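Local coordinates for protein-l-isoaspartate o-methyltransferase (Thermotoga maritima, PDB 1DL5) that methylates the abnormal isoaspartyl residues of aged proteins, with S-adenosylmethionine as the methyl donor, as a step in protein repair, at residues A[177-182]-A[239-244]; A[221-226]-A[257-262]; A[245-250]-A[301-306]; A[291-296]-A[311-316]. One frame throughout, in Å; residues are numbered along the deposited sequence.

Contact 1. Residues A[177-182]-A[239-244]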
loop_
_atom_site.group_PDB
_atom_site.type_symbol
_atom_site.label_atom_id
_atom_site.label_comp_id
_atom_site.label_asym_id
_atom_site.label_seq_id
_atom_site.Cartn_x
_atom_site.Cartn_y
_atom_site.Cartn_z
ATOM N N LEU A 177 -15.489 7.612 20.379
ATOM C CA LEU A 177 -14.597 6.514 20.715
ATOM C C LEU A 177 -15.528 5.553 21.456
ATOM O O LEU A 177 -15.477 5.422 22.677
ATOM C CB LEU A 177 -13.470 7.015 21.623
ATOM C CG LEU A 177 -12.216 6.153 21.775
ATOM C CD1 LEU A 177 -11.599 5.891 20.404
ATOM C CD2 LEU A 177 -11.217 6.879 22.678
ATOM N N LYS A 178 -16.397 4.903 20.692
ATOM C CA LYS A 178 -17.386 3.989 21.245
ATOM C C LYS A 178 -16.803 2.812 22.021
ATOM O O LYS A 178 -17.362 2.401 23.041
ATOM C CB LYS A 178 -18.303 3.504 20.112
ATOM C CG LYS A 178 -19.015 4.670 19.427
ATOM C CD LYS A 178 -19.790 4.278 18.175
ATOM C CE LYS A 178 -20.467 5.512 17.576
ATOM N NZ LYS A 178 -21.205 5.258 16.305
ATOM N N LEU A 179 -15.674 2.285 21.555
ATOM C CA LEU A 179 -15.040 1.151 22.219
ATOM C C LEU A 179 -14.552 1.479 23.628
ATOM O O LEU A 179 -14.197 0.577 24.386
ATOM C CB LEU A 179 -13.889 0.613 21.361
ATOM C CG LEU A 179 -12.791 1.569 20.891
ATOM C CD1 LEU A 179 -11.803 1.821 22.013
ATOM C CD2 LEU A 179 -12.073 0.953 19.697
ATOM N N SER A 180 -14.534 2.764 23.977
ATOM C CA SER A 180 -14.116 3.187 25.311
ATOM C C SER A 180 -15.223 4.022 25.950
ATOM O O SER A 180 -15.028 4.618 27.009
ATOM C CB SER A 180 -12.834 4.022 25.230
ATOM O OG SER A 180 -11.782 3.301 24.612
ATOM N N ARG A 181 -16.383 4.058 25.300
ATOM C CA ARG A 181 -17.523 4.828 25.789
ATOM C C ARG A 181 -17.115 6.262 26.107
ATOM O O ARG A 181 -17.475 6.806 27.154
ATOM C CB ARG A 181 -18.117 4.165 27.036
ATOM C CG ARG A 181 -18.680 2.778 26.777
ATOM C CD ARG A 181 -20.205 2.749 26.853
ATOM N NE ARG A 181 -20.691 2.952 28.219
ATOM C CZ ARG A 181 -21.944 2.739 28.608
ATOM N NH1 ARG A 181 -22.854 2.312 27.742
ATOM N NH2 ARG A 181 -22.291 2.950 29.867
ATOM N N ARG A 182 -16.359 6.869 25.195
ATOM C CA ARG A 182 -15.893 8.238 25.371
ATOM C C ARG A 182 -16.077 9.074 24.113
ATOM O O ARG A 182 -16.285 8.546 23.020
ATOM C CB ARG A 182 -14.411 8.260 25.738
ATOM C CG ARG A 182 -14.077 7.700 27.103
ATOM C CD ARG A 182 -12.572 7.654 27.283
ATOM N NE ARG A 182 -11.971 8.978 27.156
ATOM C CZ ARG A 182 -10.662 9.211 27.174
ATOM N NH1 ARG A 182 -9.810 8.202 27.309
ATOM N NH2 ARG A 182 -10.201 10.453 27.068
ATOM N N ILE A 239 -5.328 0.498 24.581
ATOM C CA ILE A 239 -4.785 1.820 24.289
ATOM C C ILE A 239 -4.341 1.901 22.834
ATOM O O ILE A 239 -4.521 2.924 22.176
ATOM C CB ILE A 239 -3.568 2.138 25.199
ATOM C CG1 ILE A 239 -4.016 2.187 26.663
ATOM C CG2 ILE A 239 -2.917 3.462 24.793
ATOM C CD1 ILE A 239 -5.129 3.179 26.936
ATOM N N PHE A 240 -3.758 0.819 22.328
ATOM C CA PHE A 240 -3.307 0.811 20.947
ATOM C C PHE A 240 -4.505 0.777 20.009
ATOM O O PHE A 240 -4.503 1.429 18.967
ATOM C CB PHE A 240 -2.406 -0.396 20.678
ATOM C CG PHE A 240 -1.736 -0.355 19.332
ATOM C CD1 PHE A 240 -0.833 0.661 19.026
ATOM C CD2 PHE A 240 -2.015 -1.322 18.368
ATOM C CE1 PHE A 240 -0.210 0.720 17.775
ATOM C CE2 PHE A 240 -1.397 -1.276 17.108
ATOM C CZ PHE A 240 -0.496 -0.254 16.815
ATOM N N VAL A 241 -5.530 0.012 20.381
ATOM C CA VAL A 241 -6.729 -0.083 19.556
ATOM C C VAL A 241 -7.401 1.284 19.435
ATOM O O VAL A 241 -7.900 1.639 18.363
ATOM C CB VAL A 241 -7.722 -1.115 20.132
ATOM C CG1 VAL A 241 -9.046 -1.043 19.395
ATOM C CG2 VAL A 241 -7.134 -2.515 19.997
ATOM N N GLU A 242 -7.414 2.048 20.525
ATOM C CA GLU A 242 -8.005 3.389 20.491
ATOM C C GLU A 242 -7.239 4.198 19.447
ATOM O O GLU A 242 -7.826 4.931 18.648
ATOM C CB GLU A 242 -7.862 4.106 21.839
ATOM C CG GLU A 242 -8.592 3.483 23.023
ATOM C CD GLU A 242 -8.531 4.367 24.269
ATOM O OE1 GLU A 242 -7.466 4.968 24.537
ATOM O OE2 GLU A 242 -9.548 4.453 24.988
ATOM N N LEU A 243 -5.916 4.072 19.471
ATOM C CA LEU A 243 -5.079 4.801 18.532
ATOM C C LEU A 243 -5.313 4.374 17.080
ATOM O O LEU A 243 -5.306 5.212 16.178
ATOM C CB LEU A 243 -3.602 4.644 18.922
ATOM C CG LEU A 243 -3.155 5.550 20.078
ATOM C CD1 LEU A 243 -1.851 5.039 20.694
ATOM C CD2 LEU A 243 -2.982 6.973 19.565
ATOM N N VAL A 244 -5.534 3.081 16.853
ATOM C CA VAL A 244 -5.780 2.590 15.494
ATOM C C VAL A 244 -7.113 3.136 14.983
ATOM O O VAL A 244 -7.249 3.483 13.808
ATOM C CB VAL A 244 -5.805 1.042 15.449
ATOM C CG1 VAL A 244 -6.278 0.562 14.064
ATOM C CG2 VAL A 244 -4.408 0.496 15.747
HETATM O O HOH W 1 -6.954 6.824 26.677
HETATM O O HOH W 2 -10.031 4.859 27.502
#
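The carboxylate of Glu-242 is approached by two residues of 177-182. Leu-177 sets CD2 3.7 Å from Glu-242 OE2, and Ser-180 OG donates a hydrogen bond of 2.5 Å to the anti lone pair of that same Glu-242 OE2. Ser-180 is modelled in two conformers, so this very short length, and the bond's persistence in the other conformer, are doubtful; His-238 NE2 also bonds Ser-180 OG. The Arg-182 guanidinium has a water in plane at its edge, while Glu-242 OE2 lies well out of that plane, 4.4 Å from Arg-182 NH1, so any attraction is probably electrostatic only. Two waters span the gap, both bonded weakly to NH1; one donates to OE2, the other lies within bonding distance of OE1. The salt bridges of Arg-182 go from NH2 to Glu-202 and Glu-299.

Leu-179 has CG wedged between its backbone N and carbonyl carbon (chi1 54°). From there Leu-179 CD1 reaches Glu-242 CG at 3.8 Å and CD2 meets Val-241 CG1 at 3.6 Å.

A G1 beta bulge, with Arg-181 and Arg-182 both facing Leu-177, shapes the loop joining strands 169-174 and 184-191. This loop leans on helix 237-248, which also packs against helix 281-292 and strand 265-270.

Contact 2. Residues A[221-226]-A[257-262]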
loop_
_atom_site.group_PDB
_atom_site.type_symbol
_atom_site.label_atom_id
_atom_site.label_comp_id
_atom_site.label_asym_id
_atom_site.label_seq_id
_atom_site.Cartn_x
_atom_site.Cartn_y
_atom_site.Cartn_z
ATOM N N LYS A 221 -17.058 -4.048 5.540
ATOM C CA LYS A 221 -17.029 -4.256 4.097
ATOM C C LYS A 221 -15.621 -4.163 3.521
ATOM O O LYS A 221 -15.375 -4.607 2.401
ATOM C CB LYS A 221 -17.936 -3.239 3.397
ATOM C CG LYS A 221 -19.409 -3.385 3.741
ATOM C CD LYS A 221 -20.256 -2.361 3.001
ATOM C CE LYS A 221 -21.734 -2.509 3.348
ATOM N NZ LYS A 221 -22.582 -1.517 2.623
ATOM N N LEU A 222 -14.698 -3.587 4.284
ATOM C CA LEU A 222 -13.315 -3.451 3.832
ATOM C C LEU A 222 -12.479 -4.693 4.133
ATOM O O LEU A 222 -11.373 -4.847 3.619
ATOM C CB LEU A 222 -12.658 -2.241 4.497
ATOM C CG LEU A 222 -13.232 -0.865 4.166
ATOM C CD1 LEU A 222 -12.506 0.193 4.977
ATOM C CD2 LEU A 222 -13.087 -0.594 2.678
ATOM N N LEU A 223 -13.005 -5.578 4.972
ATOM C CA LEU A 223 -12.288 -6.793 5.333
ATOM C C LEU A 223 -12.125 -7.742 4.156
ATOM O O LEU A 223 -13.051 -7.942 3.378
ATOM C CB LEU A 223 -13.025 -7.528 6.453
ATOM C CG LEU A 223 -13.017 -6.885 7.837
ATOM C CD1 LEU A 223 -14.018 -7.611 8.727
ATOM C CD2 LEU A 223 -11.613 -6.943 8.428
ATOM N N ARG A 224 -10.936 -8.318 4.031
ATOM C CA ARG A 224 -10.662 -9.277 2.971
ATOM C C ARG A 224 -9.951 -10.462 3.601
ATOM O O ARG A 224 -9.391 -10.347 4.691
ATOM C CB ARG A 224 -9.776 -8.660 1.883
ATOM C CG ARG A 224 -10.317 -7.369 1.292
ATOM C CD ARG A 224 -10.253 -7.379 -0.227
ATOM N NE ARG A 224 -8.901 -7.598 -0.738
ATOM C CZ ARG A 224 -7.892 -6.746 -0.588
ATOM N NH1 ARG A 224 -8.071 -5.603 0.064
ATOM N NH2 ARG A 224 -6.700 -7.034 -1.094
ATOM N N GLU A 225 -9.973 -11.599 2.918
ATOM C CA GLU A 225 -9.317 -12.795 3.428
ATOM C C GLU A 225 -7.850 -12.843 3.015
ATOM O O GLU A 225 -7.523 -12.726 1.836
ATOM C CB GLU A 225 -10.045 -14.048 2.926
ATOM C CG GLU A 225 -9.318 -15.352 3.203
ATOM C CD GLU A 225 -10.186 -16.569 2.942
ATOM O OE1 GLU A 225 -10.911 -16.574 1.923
ATOM O OE2 GLU A 225 -10.138 -17.523 3.750
ATOM N N PHE A 226 -6.973 -12.987 4.002
ATOM C CA PHE A 226 -5.538 -13.076 3.762
ATOM C C PHE A 226 -4.989 -14.222 4.597
ATOM O O PHE A 226 -5.534 -14.547 5.653
ATOM C CB PHE A 226 -4.808 -11.794 4.191
ATOM C CG PHE A 226 -5.238 -10.554 3.456
ATOM C CD1 PHE A 226 -4.631 -10.196 2.253
ATOM C CD2 PHE A 226 -6.227 -9.727 3.978
ATOM C CE1 PHE A 226 -5.004 -9.023 1.582
ATOM C CE2 PHE A 226 -6.608 -8.555 3.318
ATOM C CZ PHE A 226 -5.993 -8.201 2.116
ATOM N N THR A 257 -14.696 -9.028 18.142
ATOM C CA THR A 257 -13.259 -9.006 17.920
ATOM C C THR A 257 -12.985 -7.813 17.022
ATOM O O THR A 257 -13.602 -7.689 15.968
ATOM C CB THR A 257 -12.775 -10.276 17.200
ATOM O OG1 THR A 257 -13.000 -11.417 18.037
ATOM C CG2 THR A 257 -11.290 -10.169 16.886
ATOM N N PHE A 258 -12.077 -6.937 17.444
ATOM C CA PHE A 258 -11.742 -5.765 16.642
ATOM C C PHE A 258 -10.675 -6.109 15.621
ATOM O O PHE A 258 -9.726 -6.844 15.915
ATOM C CB PHE A 258 -11.253 -4.609 17.521
ATOM C CG PHE A 258 -12.355 -3.892 18.249
ATOM C CD1 PHE A 258 -13.040 -2.852 17.636
ATOM C CD2 PHE A 258 -12.727 -4.277 19.535
ATOM C CE1 PHE A 258 -14.086 -2.198 18.292
ATOM C CE2 PHE A 258 -13.774 -3.630 20.204
ATOM C CZ PHE A 258 -14.453 -2.588 19.579
ATOM N N TYR A 259 -10.845 -5.575 14.416
ATOM C CA TYR A 259 -9.907 -5.815 13.332
ATOM C C TYR A 259 -9.576 -4.525 12.611
ATOM O O TYR A 259 -10.443 -3.675 12.427
ATOM C CB TYR A 259 -10.499 -6.726 12.253
ATOM C CG TYR A 259 -10.905 -8.104 12.690
ATOM C CD1 TYR A 259 -10.000 -9.162 12.628
ATOM C CD2 TYR A 259 -12.195 -8.362 13.146
ATOM C CE1 TYR A 259 -10.371 -10.448 13.007
ATOM C CE2 TYR A 259 -12.579 -9.650 13.528
ATOM C CZ TYR A 259 -11.659 -10.686 13.453
ATOM O OH TYR A 259 -12.033 -11.966 13.806
ATOM N N TYR A 260 -8.320 -4.397 12.209
ATOM C CA TYR A 260 -7.901 -3.271 11.388
ATOM C C TYR A 260 -8.088 -3.849 9.979
ATOM O O TYR A 260 -7.476 -4.866 9.646
ATOM C CB TYR A 260 -6.422 -2.958 11.607
ATOM C CG TYR A 260 -5.805 -2.171 10.465
ATOM C CD1 TYR A 260 -6.139 -0.835 10.244
ATOM C CD2 TYR A 260 -4.900 -2.774 9.593
ATOM C CE1 TYR A 260 -5.579 -0.117 9.179
ATOM C CE2 TYR A 260 -4.337 -2.066 8.525
ATOM C CZ TYR A 260 -4.681 -0.745 8.326
ATOM O OH TYR A 260 -4.117 -0.047 7.278
ATOM N N ALA A 261 -8.955 -3.237 9.177
ATOM C CA ALA A 261 -9.209 -3.689 7.810
ATOM C C ALA A 261 -8.257 -2.945 6.884
ATOM O O ALA A 261 -8.599 -1.891 6.348
ATOM C CB ALA A 261 -10.652 -3.391 7.414
ATOM N N GLY A 262 -7.064 -3.494 6.698
ATOM C CA GLY A 262 -6.086 -2.829 5.856
ATOM C C GLY A 262 -6.217 -3.127 4.376
ATOM O O GLY A 262 -6.959 -4.020 3.968
HETATM O O HOH W 3 -8.965 -5.846 4.787
#
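Leu-223 and Ala-261 bring the two backbones closest, their CA atoms 5.0 Å apart, yet no direct hydrogen bond joins the segments. Residues 257-261 are a strand, with side chains alternating between its two sides, whereas 221-226 is irregular. A water mediates between the backbones instead: it donates to Leu-222 O at 2.9 Å and to Gly-262 O at 2.8 Å, and accepts a weak bond from Arg-224 N. The water thus bridges the loop to the residue just after the strand.

The side-chain contact is apolar and centred on the methyl of Ala-261. Leu-222 touches this CB with its own CB at 3.7 Å, before its chain branches, while Leu-223 uses the branch CD2, 3.8 Å from the same Ala-261 CB. The CG of Leu-223 stands anti to the carbonyl carbon (chi1 -70°), which sends CD2 along the strand as far as Tyr-259 CB at 4.0 Å; the two side chains cross at about a right angle. Farther on, Phe-226 CZ lies 3.5 Å above the guanidinium plane of Arg-224, offset toward the rim, and Arg-224 NH1 hydrogen-bonds Pro-263 O.

Tyr-260, between the two contacting residues of the strand, points the other way and packs on Val-244 and Thr-248 of helix 237-248. The five-stranded antiparallel sheet of the C-terminal region is thus layered here: the helix lies on one face, and the loop from helix 215-220 to edge strand 228-233 crosses the other, where Leu-223 also reaches Thr-252 and Ile-254.

Contact 3. Residues A[245-250]-A[301-306]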
loop_
_atom_site.group_PDB
_atom_site.type_symbol
_atom_site.label_atom_id
_atom_site.label_comp_id
_atom_site.label_asym_id
_atom_site.label_seq_id
_atom_site.Cartn_x
_atom_site.Cartn_y
_atom_site.Cartn_z
ATOM N N ASP A 245 -8.089 3.209 15.885
ATOM C CA ASP A 245 -9.418 3.736 15.574
ATOM C C ASP A 245 -9.274 5.183 15.103
ATOM O O ASP A 245 -9.783 5.558 14.049
ATOM C CB ASP A 245 -10.282 3.702 16.844
ATOM C CG ASP A 245 -11.692 4.227 16.626
ATOM O OD1 ASP A 245 -11.999 4.754 15.537
ATOM O OD2 ASP A 245 -12.501 4.113 17.571
ATOM N N LEU A 246 -8.554 5.982 15.886
ATOM C CA LEU A 246 -8.363 7.398 15.584
ATOM C C LEU A 246 -7.458 7.701 14.402
ATOM O O LEU A 246 -7.749 8.585 13.597
ATOM C CB LEU A 246 -7.794 8.122 16.812
ATOM C CG LEU A 246 -8.657 8.163 18.076
ATOM C CD1 LEU A 246 -7.794 8.557 19.272
ATOM C CD2 LEU A 246 -9.802 9.156 17.884
ATOM N N LEU A 247 -6.356 6.972 14.302
ATOM C CA LEU A 247 -5.392 7.218 13.244
ATOM C C LEU A 247 -5.697 6.591 11.891
ATOM O O LEU A 247 -5.489 7.231 10.859
ATOM C CB LEU A 247 -3.997 6.776 13.708
ATOM C CG LEU A 247 -3.332 7.607 14.809
ATOM C CD1 LEU A 247 -2.194 6.811 15.424
ATOM C CD2 LEU A 247 -2.820 8.921 14.240
ATOM N N THR A 248 -6.186 5.354 11.876
ATOM C CA THR A 248 -6.450 4.690 10.596
ATOM C C THR A 248 -7.864 4.823 10.049
ATOM O O THR A 248 -8.065 4.806 8.830
ATOM C CB THR A 248 -6.123 3.168 10.661
ATOM O OG1 THR A 248 -7.158 2.478 11.375
ATOM C CG2 THR A 248 -4.787 2.936 11.360
ATOM N N ARG A 249 -8.832 4.961 10.950
ATOM C CA ARG A 249 -10.246 5.050 10.591
ATOM C C ARG A 249 -10.668 3.810 9.804
ATOM O O ARG A 249 -11.648 3.833 9.060
ATOM C CB ARG A 249 -10.539 6.330 9.789
ATOM C CG ARG A 249 -10.202 7.608 10.541
ATOM C CD ARG A 249 -8.849 8.142 10.103
ATOM N NE ARG A 249 -8.884 8.546 8.700
ATOM C CZ ARG A 249 -7.826 8.578 7.895
ATOM N NH1 ARG A 249 -6.623 8.227 8.342
ATOM N NH2 ARG A 249 -7.979 8.940 6.629
ATOM N N ARG A 250 -9.924 2.722 9.998
ATOM C CA ARG A 250 -10.196 1.454 9.326
ATOM C C ARG A 250 -10.505 0.346 10.324
ATOM O O ARG A 250 -10.452 -0.835 9.982
ATOM C CB ARG A 250 -8.990 1.034 8.474
ATOM C CG ARG A 250 -8.829 1.835 7.193
ATOM C CD ARG A 250 -7.459 1.591 6.570
ATOM N NE ARG A 250 -7.425 1.994 5.171
ATOM C CZ ARG A 250 -7.903 1.259 4.169
ATOM N NH1 ARG A 250 -8.448 0.073 4.408
ATOM N NH2 ARG A 250 -7.842 1.713 2.925
ATOM N N LEU A 301 -0.279 12.287 22.800
ATOM C CA LEU A 301 0.502 12.143 21.574
ATOM C C LEU A 301 0.057 13.106 20.484
ATOM O O LEU A 301 -1.084 13.565 20.482
ATOM C CB LEU A 301 0.353 10.719 21.033
ATOM C CG LEU A 301 0.743 9.546 21.933
ATOM C CD1 LEU A 301 0.311 8.228 21.283
ATOM C CD2 LEU A 301 2.248 9.570 22.162
ATOM N N MET A 302 0.960 13.423 19.561
ATOM C CA MET A 302 0.580 14.274 18.445
ATOM C C MET A 302 0.159 13.301 17.349
ATOM O O MET A 302 0.906 12.381 16.994
ATOM C CB MET A 302 1.740 15.136 17.960
ATOM C CG MET A 302 1.324 16.037 16.813
ATOM S SD MET A 302 2.511 17.317 16.437
ATOM C CE MET A 302 2.105 18.511 17.712
ATOM N N LEU A 303 -1.042 13.498 16.827
ATOM C CA LEU A 303 -1.582 12.620 15.803
ATOM C C LEU A 303 -1.410 13.173 14.400
ATOM O O LEU A 303 -1.646 14.353 14.153
ATOM C CB LEU A 303 -3.068 12.372 16.080
ATOM C CG LEU A 303 -3.396 11.974 17.524
ATOM C CD1 LEU A 303 -4.886 11.700 17.637
ATOM C CD2 LEU A 303 -2.592 10.726 17.923
ATOM N N HIS A 304 -0.974 12.313 13.486
ATOM C CA HIS A 304 -0.786 12.695 12.093
ATOM C C HIS A 304 -1.685 11.738 11.315
ATOM O O HIS A 304 -1.288 10.618 10.983
ATOM C CB HIS A 304 0.680 12.524 11.677
ATOM C CG HIS A 304 1.650 13.300 12.524
ATOM N ND1 HIS A 304 2.387 14.359 12.035
ATOM C CD2 HIS A 304 2.023 13.150 13.818
ATOM C CE1 HIS A 304 3.174 14.825 12.989
ATOM N NE2 HIS A 304 2.973 14.109 14.082
ATOM N N VAL A 305 -2.906 12.191 11.046
ATOM C CA VAL A 305 -3.914 11.394 10.353
ATOM C C VAL A 305 -3.760 11.549 8.848
ATOM O O VAL A 305 -3.985 12.620 8.288
ATOM C CB VAL A 305 -5.327 11.835 10.792
ATOM C CG1 VAL A 305 -6.384 10.879 10.239
ATOM C CG2 VAL A 305 -5.386 11.888 12.313
ATOM N N GLY A 306 -3.374 10.462 8.193
ATOM C CA GLY A 306 -3.152 10.522 6.764
ATOM C C GLY A 306 -4.341 10.298 5.862
ATOM O O GLY A 306 -5.216 9.475 6.137
#
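Arg-249 folds back on its own helix and grips Gly-306 O end-on, with NH1 and NH2 both donating to this one oxygen at 2.9 Å. Neither bond is straight: the N-H...O angles are 135° and 137°, as expected when two donors share one acceptor. The oxygen is also tilted somewhat from the guanidinium plane. Arg-249 NH1 also donates to Leu-247 O at 2.9 Å, a straighter bond lying in the guanidinium plane. The group is therefore held between a carbonyl of the helix's last turn and one of the strand. Bends at chi2 and chi3 make this return possible, and the positive phi of Arg-249 marks where the chain leaves helix 237-248.

Val-305 CG1 lies over one face of the guanidinium, 3.3 Å from Arg-249 NH1, and Tyr-307 adds a cation-pi contact. Strand 302-306 belongs to the mixed sheet that continues the Rossmann-like methyltransferase core: it pairs antiparallel with strand 194-202, through Leu-303 to Gly-197 and Val-305 to Leu-195. Helix 237-248 ends against this part of the sheet.

The apolar half of the contact is carried by Leu-247, whose CD2 sits 3.9 Å from Leu-303 CB, the two side chains crossing at about a right angle. Leu-247 CD2 also lies 4.4 Å from Val-305 CG2. At the helix end Thr-248 OG1 accepts from Arg-250 N at 3.1 Å, an ST turn that spans Arg-249.

Contact 4. Residues A[291-296]-A[311-316]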
loop_
_atom_site.group_PDB
_atom_site.type_symbol
_atom_site.label_atom_id
_atom_site.label_comp_id
_atom_site.label_asym_id
_atom_site.label_seq_id
_atom_site.Cartn_x
_atom_site.Cartn_y
_atom_site.Cartn_z
ATOM N N GLU A 291 5.674 2.746 20.775
ATOM C CA GLU A 291 6.646 2.248 21.741
ATOM C C GLU A 291 7.676 3.337 22.033
ATOM O O GLU A 291 8.047 3.558 23.189
ATOM C CB GLU A 291 7.347 0.998 21.194
ATOM C CG GLU A 291 8.659 0.650 21.900
ATOM C CD GLU A 291 9.292 -0.634 21.381
ATOM O OE1 GLU A 291 9.361 -0.815 20.146
ATOM O OE2 GLU A 291 9.731 -1.458 22.212
ATOM N N SER A 292 8.124 4.024 20.990
ATOM C CA SER A 292 9.118 5.079 21.151
ATOM C C SER A 292 8.542 6.228 21.965
ATOM O O SER A 292 9.284 7.011 22.559
ATOM C CB SER A 292 9.581 5.600 19.788
ATOM O OG SER A 292 8.594 6.419 19.184
ATOM N N CYS A 293 7.217 6.328 21.987
ATOM C CA CYS A 293 6.557 7.380 22.742
ATOM C C CYS A 293 6.052 6.907 24.106
ATOM O O CYS A 293 5.089 7.452 24.655
ATOM C CB CYS A 293 5.421 7.987 21.910
ATOM S SG CYS A 293 6.058 9.011 20.545
ATOM N N GLY A 294 6.714 5.886 24.644
ATOM C CA GLY A 294 6.371 5.361 25.956
ATOM C C GLY A 294 5.018 4.702 26.142
ATOM O O GLY A 294 4.524 4.611 27.265
ATOM N N TYR A 295 4.416 4.234 25.054
ATOM C CA TYR A 295 3.115 3.581 25.123
ATOM C C TYR A 295 2.015 4.457 25.713
ATOM O O TYR A 295 1.027 3.939 26.224
ATOM C CB TYR A 295 3.194 2.298 25.952
ATOM C CG TYR A 295 4.196 1.285 25.457
ATOM C CD1 TYR A 295 3.833 0.327 24.515
ATOM C CD2 TYR A 295 5.504 1.272 25.944
ATOM C CE1 TYR A 295 4.745 -0.629 24.070
ATOM C CE2 TYR A 295 6.427 0.316 25.508
ATOM C CZ TYR A 295 6.036 -0.630 24.574
ATOM O OH TYR A 295 6.917 -1.595 24.155
ATOM N N ARG A 296 2.181 5.773 25.655
ATOM C CA ARG A 296 1.173 6.677 26.200
ATOM C C ARG A 296 -0.133 6.618 25.401
ATOM O O ARG A 296 -0.131 6.260 24.222
ATOM C CB ARG A 296 1.711 8.108 26.214
ATOM C CG ARG A 296 2.854 8.211 27.051
ATOM N N SER A 311 -1.061 6.785 8.531
ATOM C CA SER A 311 -0.907 7.701 9.658
ATOM C C SER A 311 0.303 7.417 10.534
ATOM O O SER A 311 0.890 6.338 10.475
ATOM C CB SER A 311 -2.173 7.655 10.518
ATOM O OG SER A 311 -3.311 7.978 9.741
ATOM N N HIS A 312 0.693 8.401 11.334
ATOM C CA HIS A 312 1.804 8.205 12.249
ATOM C C HIS A 312 1.651 8.988 13.544
ATOM O O HIS A 312 0.800 9.881 13.657
ATOM C CB HIS A 312 3.178 8.479 11.580
ATOM C CG HIS A 312 3.369 9.864 11.038
ATOM N ND1 HIS A 312 2.986 10.227 9.765
ATOM C CD2 HIS A 312 3.990 10.948 11.565
ATOM C CE1 HIS A 312 3.366 11.471 9.528
ATOM N NE2 HIS A 312 3.978 11.931 10.604
ATOM N N ILE A 313 2.458 8.610 14.529
ATOM C CA ILE A 313 2.455 9.215 15.855
ATOM C C ILE A 313 3.782 9.917 16.130
ATOM O O ILE A 313 4.833 9.461 15.682
ATOM C CB ILE A 313 2.277 8.124 16.942
ATOM C CG1 ILE A 313 0.949 7.394 16.741
ATOM C CG2 ILE A 313 2.355 8.740 18.329
ATOM C CD1 ILE A 313 0.822 6.129 17.575
ATOM N N SER A 314 3.727 11.031 16.855
ATOM C CA SER A 314 4.939 11.754 17.242
ATOM C C SER A 314 4.753 12.251 18.673
ATOM O O SER A 314 3.624 12.351 19.165
ATOM C CB SER A 314 5.239 12.923 16.286
ATOM O OG SER A 314 4.326 13.996 16.425
ATOM N N CYS A 315 5.861 12.535 19.351
ATOM C CA CYS A 315 5.817 13.004 20.730
ATOM C C CYS A 315 7.086 13.781 21.080
ATOM O O CYS A 315 7.688 13.557 22.127
ATOM C CB CYS A 315 5.665 11.811 21.680
ATOM S SG CYS A 315 6.976 10.549 21.510
ATOM N N SER A 316 7.479 14.698 20.204
ATOM C CA SER A 316 8.684 15.496 20.410
ATOM C C SER A 316 8.637 16.416 21.628
ATOM O O SER A 316 9.682 16.792 22.167
ATOM C CB SER A 316 8.978 16.325 19.158
ATOM O OG SER A 316 7.897 17.189 18.854
#
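Cys-293 and Cys-315 are joined by a disulfide, their SG atoms 2.0 Å apart and the torsion about the S-S bond -91°. Cys-293 CB stands 3.8 Å from Cys-315 CB. The two halves enter differently: Cys-293 SG is anti to its carbonyl carbon, whereas Cys-315 SG sits between backbone N and carbonyl carbon (chi1 57°). Cys-293 SG lies 4.3 Å from Ile-313 CG2 and 4.0 Å from Ser-314 C, and Leu-301 packs on the Cys-293 side chain as well.

The next shell places the cysteines. Cys-293 is the first residue to leave helix 281-292, which a Schellman motif ends: Gly-294 N bonds Glu-291 O at 3.1 Å, and Tyr-295 N bonds Trp-290 O. A type I' turn from Cys-293 to Arg-296 then carries the chain away. On the other side, Cys-315 directly follows edge strand 312-314, which pairs with strand 302-306 through His-312 and Ser-314; Gln-289 OE1 of the helix accepts from Ile-313 N.

An S-S torsion close to 90° in magnitude implies little torsional strain in the bond. Because Cys-315 lies two residues from the chain terminus, this covalent tie between the helix end and the C-terminal tail probably limits fraying of the edge strand.

How the contacts relate
Contacts 1, 3 and 4 form a mutually touching cluster: the centres of contacts 1 and 3 are about 11 Å apart, those of contacts 3 and 4 about 12 Å, and those of contacts 1 and 4 about 16 Å. Helix 237-248 serves contacts 1 and 3, while contacts 3 and 4 share the sheet edge, through strands 302-306 and 312-314. Contact 2, on the five-stranded sheet, joins contact 3 through Arg-250 NH1 to Ala-261 O and contact 1 through Phe-258 on Leu-179. Along the sequence, contact 1 closes before contacts 3 and 4 open, whereas it alternates with contact 2. Contact 1 thus ties the methyltransferase family region to the C-terminal one, and the others hold the latter together.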